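Disulfide bond forming protein (DsbF) (Mycobacterium tuberculosis, PDB 3IOS) probably acts as a secreted thioredoxin-fold oxidoreductase that oxidises reduced, unfolded exported proteins to form their disulfide bonds. Local coordinates at residues L44-P49 against V74-L79. Sequence-based numbering, arbitrary orientation.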
loop_
_atom_site.group_PDB
_atom_site.type_symbol
_atom_site.label_atom_id
_atom_site.label_comp_id
_atom_site.label_asym_id
_atom_site.label_seq_id
_atom_site.Cartn_x
_atom_site.Cartn_y
_atom_site.Cartn_z
ATOM N N LEU A 44 0.804 -3.706 -0.647
ATOM C CA LEU A 44 0.298 -2.625 0.184
ATOM C C LEU A 44 1.506 -1.792 0.581
ATOM O O LEU A 44 2.494 -2.306 1.107
ATOM C CB LEU A 44 -0.420 -3.167 1.426
ATOM C CG LEU A 44 -1.745 -3.865 1.095
ATOM C CD1 LEU A 44 -1.552 -5.374 1.186
ATOM C CD2 LEU A 44 -2.838 -3.411 2.049
ATOM N N TRP A 45 1.429 -0.499 0.295
ATOM C CA TRP A 45 2.504 0.425 0.594
ATOM C C TRP A 45 2.055 1.354 1.717
ATOM O O TRP A 45 1.137 2.157 1.539
ATOM C CB TRP A 45 2.839 1.203 -0.680
ATOM C CG TRP A 45 3.697 2.400 -0.503
ATOM C CD1 TRP A 45 4.871 2.477 0.186
ATOM C CD2 TRP A 45 3.472 3.698 -1.062
ATOM N NE1 TRP A 45 5.393 3.740 0.089
ATOM C CE2 TRP A 45 4.556 4.511 -0.672
ATOM C CE3 TRP A 45 2.463 4.251 -1.861
ATOM C CZ2 TRP A 45 4.659 5.858 -1.049
ATOM C CZ3 TRP A 45 2.567 5.594 -2.238
ATOM C CH2 TRP A 45 3.659 6.378 -1.830
ATOM N N PHE A 46 2.710 1.234 2.869
ATOM C CA PHE A 46 2.361 2.042 4.033
ATOM C C PHE A 46 3.170 3.325 4.030
ATOM O O PHE A 46 4.404 3.296 4.035
ATOM C CB PHE A 46 2.616 1.239 5.309
ATOM C CG PHE A 46 1.874 -0.068 5.348
ATOM C CD1 PHE A 46 2.324 -1.167 4.615
ATOM C CD2 PHE A 46 0.697 -0.189 6.081
ATOM C CE1 PHE A 46 1.609 -2.363 4.614
ATOM C CE2 PHE A 46 -0.022 -1.382 6.084
ATOM C CZ PHE A 46 0.436 -2.469 5.348
ATOM N N TRP A 47 2.468 4.454 4.008
ATOM C CA TRP A 47 3.125 5.756 3.970
ATOM C C TRP A 47 2.482 6.797 4.874
ATOM O O TRP A 47 1.355 6.625 5.337
ATOM C CB TRP A 47 3.161 6.299 2.526
ATOM C CG TRP A 47 1.815 6.485 1.841
ATOM C CD1 TRP A 47 1.128 5.560 1.106
ATOM C CD2 TRP A 47 1.035 7.687 1.800
ATOM N NE1 TRP A 47 -0.027 6.117 0.597
ATOM C CE2 TRP A 47 -0.105 7.423 1.003
ATOM C CE3 TRP A 47 1.197 8.969 2.342
ATOM C CZ2 TRP A 47 -1.086 8.383 0.753
ATOM C CZ3 TRP A 47 0.218 9.929 2.091
ATOM C CH2 TRP A 47 -0.904 9.632 1.298
ATOM N N ALA A 48 3.231 7.863 5.138
ATOM C CA ALA A 48 2.764 8.990 5.950
ATOM C C ALA A 48 3.091 10.202 5.080
ATOM O O ALA A 48 4.172 10.282 4.506
ATOM C CB ALA A 48 3.522 9.053 7.277
ATOM N N PRO A 49 2.164 11.166 4.979
ATOM C CA PRO A 49 2.358 12.366 4.159
ATOM C C PRO A 49 3.603 13.198 4.450
ATOM O O PRO A 49 4.199 13.772 3.537
ATOM C CB PRO A 49 1.079 13.175 4.409
ATOM C CG PRO A 49 0.090 12.161 4.873
ATOM C CD PRO A 49 0.905 11.251 5.735
ATOM N N VAL A 74 -2.013 -0.959 -3.301
ATOM C CA VAL A 74 -2.868 -0.259 -2.359
ATOM C C VAL A 74 -2.011 0.570 -1.421
ATOM O O VAL A 74 -1.192 0.029 -0.672
ATOM C CB VAL A 74 -3.704 -1.240 -1.503
ATOM C CG1 VAL A 74 -4.628 -0.462 -0.562
ATOM C CG2 VAL A 74 -4.512 -2.158 -2.394
ATOM N N GLY A 75 -2.184 1.885 -1.480
ATOM C CA GLY A 75 -1.442 2.756 -0.590
ATOM C C GLY A 75 -2.214 2.786 0.713
ATOM O O GLY A 75 -3.445 2.757 0.691
ATOM N N VAL A 76 -1.511 2.799 1.838
ATOM C CA VAL A 76 -2.162 2.832 3.145
ATOM C C VAL A 76 -1.563 3.999 3.919
ATOM O O VAL A 76 -0.528 3.863 4.561
ATOM C CB VAL A 76 -1.925 1.516 3.928
ATOM C CG1 VAL A 76 -2.782 1.506 5.193
ATOM C CG2 VAL A 76 -2.260 0.310 3.040
ATOM N N ALA A 77 -2.221 5.151 3.841
ATOM C CA ALA A 77 -1.745 6.358 4.504
ATOM C C ALA A 77 -2.125 6.391 5.972
ATOM O O ALA A 77 -3.263 6.103 6.336
ATOM C CB ALA A 77 -2.294 7.584 3.803
ATOM N N GLY A 78 -1.163 6.750 6.811
ATOM C CA GLY A 78 -1.425 6.826 8.231
ATOM C C GLY A 78 -0.656 7.942 8.909
ATOM O O GLY A 78 0.109 8.670 8.272
ATOM N N LEU A 79 -0.894 8.083 10.210
ATOM C CA LEU A 79 -0.219 9.070 11.046
ATOM C C LEU A 79 -0.452 10.525 10.658
ATOM O O LEU A 79 0.444 11.359 10.782
ATOM C CB LEU A 79 1.285 8.775 11.079
ATOM C CG LEU A 79 1.655 7.355 11.520
ATOM C CD1 LEU A 79 3.165 7.238 11.662
ATOM C CD2 LEU A 79 0.973 7.031 12.844
#
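L44–W47 pair with V74–A77 as neighbouring parallel strands in the central sheet of a thioredoxin fold, the two arms of a beta-alpha-beta unit whose crossover runs through helix 52-67. They illustrate how a parallel ladder sorts its side chains onto two faces. Strand 44-47 grips its neighbour through alternate residues: W45 N donates to V74 O, W45 O accepts V76 N at 2.7 Å, and W47 N reaches V76 O at 3.1 Å. This last donor stands well above the carbonyl plane, and V76 O also accepts W108 NE1. A fourth bond continues the ladder, G78 N to W47 O at 2.9 Å, nearly collinear with that carbonyl.

On the face carrying L44, F46, V74 and V76, contacts are aliphatic and aromatic. V76 runs alongside F46, its CB 3.8 Å from F46 CD2, while its CG2 sits over the rim of one ring face and meets L44 CD2 at 3.9 Å. W108 meets F46 edge-to-face.

The opposite face carries W45, W47 and A77, with W47 CD1 lying 3.5 Å above the W45 ring plane. W47 CG lies between its backbone N and carbonyl carbon (chi1 59°), which swings the indole across the neighbouring strand and over A77. There A77 CB makes a CH-pi contact over the face of the six-membered ring of W47, 3.4 Å from its centroid and 14° off the normal. Side-chain-less G75 lies at the indole's edge, its CA 3.8 Å from W47 NE1. Further out, F88 stacks on W47, and the indole also touches C54 of the C51–C54 redox pair, linking this face of the sheet to the disulfide site. The indole N-H itself is satisfied by Q99, whose OE1 accepts the hydrogen bond from W47 NE1.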